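Local coordinates for protein cycloalternan-forming enzyme (Listeria monocytogenes serovar 1/2a, PDB 5F7U) that is a multidomain carbohydrate-active enzyme of the glycoside hydrolase family 31 type, with a TIM barrel and a family 6 carbohydrate-binding module, at residues 341-344 / 345-348; 721-724 / 725-729. The protein carries 1 engineered substitution. One frame throughout, in Å; residues are numbered along the deposited sequence.

Contact 1 (341-344 / 345-348); sequences KDQN and DIVN
Asp-345 lies in the first turn of helix 343-354 and is held at two points, carboxylate and backbone N-H, by the residues that lead into the helix, an N-cap arrangement with Asp-342 as the capping residue. Its carboxylate swings back toward the incoming chain because CG stands anti to the backbone N (chi1 -163°). There OD2 accepts the backbone N-H of Lys-341, with 2.9 Å between Asp-345 OD2 and Lys-341 N, in a nearly straight bond of 171°, met on the anti side and slightly out of the carboxylate plane. The Lys-341 chain, bent near its end, curls round so that NZ reaches the same carboxylate in a salt bridge, 3.3 Å to OD2; the hydrogen bonds from NZ to both oxygens are weak. Two negative carboxylates beside a helix start probably interact favourably with the helix dipole. The side chain of Asp-345 also lies about 4 Å from a bound magnesium ion.

Gln-343 and Asn-344 contribute to the turn mainly through their carbonyls: Gln-343 O accepts from Val-347 N and Asn-344 O from Asn-348 N, the second pair 2.9 Å apart. Their amides are turned outward: Gln-343 NE2 bonds to Ser-293 O, and Asn-344 ND2 probably to Asp-726 OD1. On the way, Gln-343 runs alongside Ile-346, OE1 lying 3.6 Å from CD1. Asp-342 O accepts from Ile-346 N, while the Asp-342 carboxylate, almost perpendicular to that of Asp-345, makes the capping bond: OD1 takes Asp-345 N at 2.9 Å, nearly along its own C-O axis.

Contact 2 (721-724 / 725-729); sequences RQMA and MDYPE
The guanidinium of Arg-721 and the carboxylate of Asp-726 meet edge to edge, their planes 23° apart, in a side-on, two-nitrogen salt bridge. NE gives its hydrogen to OD1 at 2.9 Å and NH1 gives one to OD2 at 2.8 Å; both bonds are close to straight, and both acceptors lie almost in the guanidinium plane. On the carboxylate, OD2 uses its syn lone pair, whereas OD1 is approached on its syn side but from somewhat out of plane. The bend of the arginine chain at chi3 (-51°) brings the NE edge round to face Asp-726. Further bonds from NH1 to Gly-743 O and from NH2 to Ser-718 O probably fix the rotation of the guanidinium.

The other flat group, the ring of Tyr-727, has Met-723 O at its edge, 3.4 Å from CD2. The side chain of Met-723 runs next to the ring and points the same way, with CE 4.0 Å from CE2. Met-723 O is gripped by two backbone donors, Tyr-727 N at 3.0 Å in the carbonyl plane and Asp-726 N well above it. Pro-728, which has no N-H to give, instead rests its CB on Ala-724 O at 3.5 Å.

At the start of this short turn Gln-722 is the N-cap. Its OE1 accepts Ala-724 N at 2.8 Å, the donor lying above the amide plane, and NE2 is taken up by Ala-733 O and Leu-736 O. Met-725 N bonds to Gln-722 O. The arrangement is that of an N-capped single helical turn, weakly bonded, which follows an edge strand of the C-terminal domain's antiparallel sheet and is tied back to it by the Arg-721 to Asp-726 salt bridge.

In the fold
Contact 1 comes first along the chain, at the start of helix 343-354, which follows strand 333-338; contact 2 opens far later, after the eight strands of the TIM barrel have been completed, within the range of the family 31 C-terminal domain. Nevertheless their centres lie 11 Å apart and the two turns touch directly. Asn-344 is central to the junction: ND2 lies 3.0 Å from Asp-726 OD1, a probable hydrogen bond, and OD1 packs 3.2 Å from Arg-721 CD. Gln-343 CB rests on Met-725 O, and Met-725 also touches Val-347. Helix 343-354, upstream of the barrel strands, is thereby joined to short helix 723-726, downstream of them.

Contact 1 (341-344 / 345-348)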
ATOM      1  N   LYS A 341     -17.195  -6.607   9.096  1.00 19.67           N
ATOM      2  CA  LYS A 341     -17.193  -6.338  10.541  1.00 20.71           C
ATOM      3  C   LYS A 341     -16.580  -4.967  10.836  1.00 19.75           C
ATOM      4  O   LYS A 341     -16.981  -4.274  11.786  1.00 19.15           O
ATOM      5  CB  LYS A 341     -16.423  -7.437  11.292  1.00 23.18           C
ATOM      6  CG  LYS A 341     -17.004  -8.841  11.099  1.00 26.43           C
ATOM      7  CD  LYS A 341     -16.238  -9.923  11.881  1.00 29.69           C
ATOM      8  CE  LYS A 341     -15.068 -10.546  11.099  1.00 30.70           C
ATOM      9  NZ  LYS A 341     -15.508 -11.299   9.878  1.00 32.07           N
ATOM     10  N   ASP A 342     -15.613  -4.595  10.000  1.00 18.33           N
ATOM     11  CA  ASP A 342     -14.934  -3.303  10.061  1.00 18.01           C
ATOM     12  C   ASP A 342     -14.248  -3.017   8.715  1.00 16.32           C
ATOM     13  O   ASP A 342     -14.426  -3.785   7.771  1.00 15.75           O
ATOM     14  CB  ASP A 342     -13.966  -3.240  11.268  1.00 19.40           C
ATOM     15  CG  ASP A 342     -12.835  -4.263  11.218  1.00 21.23           C
ATOM     16  OD1 ASP A 342     -12.351  -4.663  10.135  1.00 21.29           O
ATOM     17  OD2 ASP A 342     -12.344  -4.610  12.324  1.00 23.20           O
ATOM     18  N   GLN A 343     -13.474  -1.929   8.602  1.00 15.14           N
ATOM     19  CA  GLN A 343     -12.928  -1.544   7.282  1.00 14.29           C
ATOM     20  C   GLN A 343     -11.909  -2.545   6.770  1.00 14.03           C
ATOM     21  O   GLN A 343     -11.829  -2.804   5.564  1.00 13.75           O
ATOM     22  CB  GLN A 343     -12.282  -0.148   7.304  1.00 14.04           C
ATOM     23  CG  GLN A 343     -13.225   0.945   7.800  1.00 13.91           C
ATOM     24  CD  GLN A 343     -14.391   1.174   6.848  1.00 13.94           C
ATOM     25  OE1 GLN A 343     -15.477   0.604   7.013  1.00 14.19           O
ATOM     26  NE2 GLN A 343     -14.177   2.023   5.858  1.00 13.53           N
ATOM     27  N   ASN A 344     -11.134  -3.110   7.702  1.00 13.84           N
ATOM     28  CA  ASN A 344     -10.142  -4.086   7.309  1.00 14.19           C
ATOM     29  C   ASN A 344     -10.763  -5.396   6.870  1.00 14.24           C
ATOM     30  O   ASN A 344     -10.222  -6.084   5.992  1.00 14.53           O
ATOM     31  CB  ASN A 344      -9.139  -4.271   8.434  1.00 14.56           C
ATOM     32  CG  ASN A 344      -8.336  -3.014   8.668  1.00 14.57           C
ATOM     33  OD1 ASN A 344      -7.765  -2.463   7.718  1.00 14.80           O
ATOM     34  ND2 ASN A 344      -8.342  -2.516   9.906  1.00 15.03           N
ATOM     35  N   ASP A 345     -11.919  -5.698   7.448  1.00 14.78           N
ATOM     36  CA  ASP A 345     -12.699  -6.859   7.033  1.00 14.76           C
ATOM     37  C   ASP A 345     -13.287  -6.666   5.634  1.00 14.42           C
ATOM     38  O   ASP A 345     -13.427  -7.644   4.882  1.00 14.18           O
ATOM     39  CB  ASP A 345     -13.809  -7.152   8.029  1.00 15.85           C
ATOM     40  CG  ASP A 345     -14.370  -8.545   7.865  1.00 16.64           C
ATOM     41  OD1 ASP A 345     -13.551  -9.476   7.705  1.00 16.94           O
ATOM     42  OD2 ASP A 345     -15.605  -8.690   7.892  1.00 17.05           O
ATOM     43  N   ILE A 346     -13.599  -5.414   5.267  1.00 13.64           N
ATOM     44  CA  ILE A 346     -14.049  -5.121   3.897  1.00 13.48           C
ATOM     45  C   ILE A 346     -12.919  -5.462   2.924  1.00 13.34           C
ATOM     46  O   ILE A 346     -13.141  -6.132   1.910  1.00 13.29           O
ATOM     47  CB  ILE A 346     -14.527  -3.657   3.745  1.00 13.31           C
ATOM     48  CG1 ILE A 346     -15.852  -3.478   4.514  1.00 13.74           C
ATOM     49  CG2 ILE A 346     -14.650  -3.243   2.273  1.00 12.97           C
ATOM     50  CD1 ILE A 346     -16.280  -2.018   4.678  1.00 13.94           C
ATOM     51  N   VAL A 347     -11.698  -5.037   3.265  1.00 13.08           N
ATOM     52  CA  VAL A 347     -10.514  -5.413   2.479  1.00 13.34           C
ATOM     53  C   VAL A 347     -10.327  -6.928   2.405  1.00 13.58           C
ATOM     54  O   VAL A 347     -10.051  -7.465   1.315  1.00 13.78           O
ATOM     55  CB  VAL A 347      -9.233  -4.681   2.956  1.00 13.13           C
ATOM     56  CG1 VAL A 347      -8.036  -5.047   2.070  1.00 13.19           C
ATOM     57  CG2 VAL A 347      -9.487  -3.188   2.874  1.00 13.32           C
ATOM     58  N   ASN A 348     -10.479  -7.620   3.541  1.00 13.81           N
ATOM     59  CA  ASN A 348     -10.423  -9.072   3.526  1.00 14.40           C
ATOM     60  C   ASN A 348     -11.435  -9.679   2.535  1.00 14.27           C
ATOM     61  O   ASN A 348     -11.080 -10.577   1.763  1.00 14.07           O
ATOM     62  CB  ASN A 348     -10.633  -9.669   4.910  1.00 15.12           C
ATOM     63  CG  ASN A 348     -10.449 -11.161   4.917  1.00 16.15           C
ATOM     64  OD1 ASN A 348      -9.352 -11.664   4.653  1.00 16.67           O
ATOM     65  ND2 ASN A 348     -11.538 -11.891   5.152  1.00 17.17           N
TER

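Contact 2 (721-724 / 725-729)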
ATOM      1  N   ARG A 721      -1.456   1.277   7.345  1.00 11.64           N
ATOM      2  CA  ARG A 721      -2.836   1.679   7.026  1.00 11.40           C
ATOM      3  C   ARG A 721      -3.119   3.145   7.335  1.00 11.15           C
ATOM      4  O   ARG A 721      -2.709   3.666   8.365  1.00 10.65           O
ATOM      5  CB  ARG A 721      -3.856   0.805   7.800  1.00 11.85           C
ATOM      6  CG  ARG A 721      -3.749  -0.687   7.517  1.00 11.87           C
ATOM      7  CD  ARG A 721      -4.713  -1.575   8.320  1.00 12.07           C
ATOM      8  NE  ARG A 721      -4.668  -1.303   9.768  1.00 12.14           N
ATOM      9  CZ  ARG A 721      -3.629  -1.564  10.564  1.00 12.27           C
ATOM     10  NH1 ARG A 721      -3.689  -1.256  11.867  1.00 12.46           N
ATOM     11  NH2 ARG A 721      -2.532  -2.151  10.075  1.00 12.50           N
ATOM     12  N   GLN A 722      -3.885   3.772   6.450  1.00 11.09           N
ATOM     13  CA  GLN A 722      -4.350   5.150   6.640  1.00 11.42           C
ATOM     14  C   GLN A 722      -5.294   5.108   7.866  1.00 11.67           C
ATOM     15  O   GLN A 722      -5.969   4.076   8.111  1.00 11.68           O
ATOM     16  CB  GLN A 722      -5.085   5.567   5.360  1.00 11.82           C
ATOM     17  CG  GLN A 722      -5.332   7.072   5.182  1.00 11.78           C
ATOM     18  CD  GLN A 722      -6.550   7.540   5.976  1.00 12.15           C
ATOM     19  OE1 GLN A 722      -7.490   6.784   6.171  1.00 12.62           O
ATOM     20  NE2 GLN A 722      -6.524   8.783   6.452  1.00 12.25           N
ATOM     21  N   MET A 723      -5.361   6.208   8.626  1.00 11.78           N
ATOM     22  CA  MET A 723      -6.030   6.166   9.943  1.00 12.43           C
ATOM     23  C   MET A 723      -7.499   5.763   9.897  1.00 12.68           C
ATOM     24  O   MET A 723      -7.987   5.077  10.798  1.00 12.92           O
ATOM     25  CB  MET A 723      -5.881   7.499  10.692  1.00 12.89           C
ATOM     26  CG  MET A 723      -4.445   7.916  11.035  1.00 13.07           C
ATOM     27  SD  MET A 723      -3.499   6.758  12.030  1.00 13.88           S
ATOM     28  CE  MET A 723      -4.526   6.674  13.505  1.00 13.73           C
ATOM     29  N   ALA A 724      -8.195   6.161   8.831  1.00 12.89           N
ATOM     30  CA  ALA A 724      -9.626   5.876   8.689  1.00 13.22           C
ATOM     31  C   ALA A 724      -9.915   4.385   8.426  1.00 13.55           C
ATOM     32  O   ALA A 724     -11.063   3.948   8.509  1.00 13.97           O
ATOM     33  CB  ALA A 724     -10.260   6.762   7.605  1.00 13.56           C
ATOM     34  N   MET A 725      -8.880   3.597   8.116  1.00 13.28           N
ATOM     35  CA  MET A 725      -9.073   2.141   8.014  1.00 13.83           C
ATOM     36  C   MET A 725      -9.327   1.526   9.375  1.00 14.00           C
ATOM     37  O   MET A 725     -10.022   0.510   9.465  1.00 14.64           O
ATOM     38  CB  MET A 725      -7.867   1.441   7.373  1.00 13.84           C
ATOM     39  CG  MET A 725      -7.598   1.810   5.924  1.00 14.53           C
ATOM     40  SD  MET A 725      -8.983   1.605   4.799  1.00 15.71           S
ATOM     41  CE  MET A 725      -9.164  -0.172   4.792  1.00 15.79           C
ATOM     42  N   ASP A 726      -8.757   2.101  10.434  1.00 13.30           N
ATOM     43  CA  ASP A 726      -9.012   1.589  11.787  1.00 13.70           C
ATOM     44  C   ASP A 726     -10.064   2.400  12.544  1.00 14.03           C
ATOM     45  O   ASP A 726     -10.679   1.900  13.531  1.00 14.00           O
ATOM     46  CB  ASP A 726      -7.714   1.544  12.612  1.00 13.80           C
ATOM     47  CG  ASP A 726      -6.748   0.451  12.171  1.00 14.13           C
ATOM     48  OD1 ASP A 726      -6.925  -0.166  11.101  1.00 14.47           O
ATOM     49  OD2 ASP A 726      -5.784   0.211  12.931  1.00 14.46           O
ATOM     50  N   TYR A 727     -10.267   3.644  12.114  1.00 13.96           N
ATOM     51  CA  TYR A 727     -11.153   4.596  12.832  1.00 14.63           C
ATOM     52  C   TYR A 727     -12.077   5.328  11.852  1.00 14.76           C
ATOM     53  O   TYR A 727     -11.979   6.549  11.701  1.00 14.63           O
ATOM     54  CB  TYR A 727     -10.324   5.587  13.666  1.00 14.81           C
ATOM     55  CG  TYR A 727      -9.365   4.915  14.604  1.00 15.05           C
ATOM     56  CD1 TYR A 727      -9.777   4.470  15.868  1.00 15.57           C
ATOM     57  CD2 TYR A 727      -8.049   4.677  14.214  1.00 15.10           C
ATOM     58  CE1 TYR A 727      -8.884   3.821  16.718  1.00 16.11           C
ATOM     59  CE2 TYR A 727      -7.151   4.048  15.065  1.00 15.44           C
ATOM     60  CZ  TYR A 727      -7.582   3.613  16.305  1.00 15.72           C
ATOM     61  OH  TYR A 727      -6.668   2.971  17.128  1.00 16.71           O
ATOM     62  N   PRO A 728     -12.985   4.584  11.180  1.00 15.12           N
ATOM     63  CA  PRO A 728     -13.728   5.223  10.095  1.00 15.45           C
ATOM     64  C   PRO A 728     -14.733   6.280  10.529  1.00 16.22           C
ATOM     65  O   PRO A 728     -15.059   7.159   9.725  1.00 16.35           O
ATOM     66  CB  PRO A 728     -14.453   4.053   9.423  1.00 15.79           C
ATOM     67  CG  PRO A 728     -14.526   2.996  10.474  1.00 16.06           C
ATOM     68  CD  PRO A 728     -13.247   3.126  11.229  1.00 15.33           C
ATOM     69  N   GLU A 729     -15.192   6.208  11.777  1.00 17.19           N
ATOM     70  CA  GLU A 729     -16.168   7.191  12.279  1.00 18.53           C
ATOM     71  C   GLU A 729     -15.508   8.451  12.798  1.00 18.08           C
ATOM     72  O   GLU A 729     -16.191   9.451  13.047  1.00 18.23           O
ATOM     73  CB  GLU A 729     -17.006   6.594  13.402  1.00 20.62           C
ATOM     74  CG  GLU A 729     -17.811   5.384  12.970  1.00 23.54           C
ATOM     75  CD  GLU A 729     -18.778   4.944  14.031  1.00 26.53           C
ATOM     76  OE1 GLU A 729     -18.554   5.271  15.226  1.00 28.45           O
ATOM     77  OE2 GLU A 729     -19.770   4.297  13.665  1.00 28.56           O
TER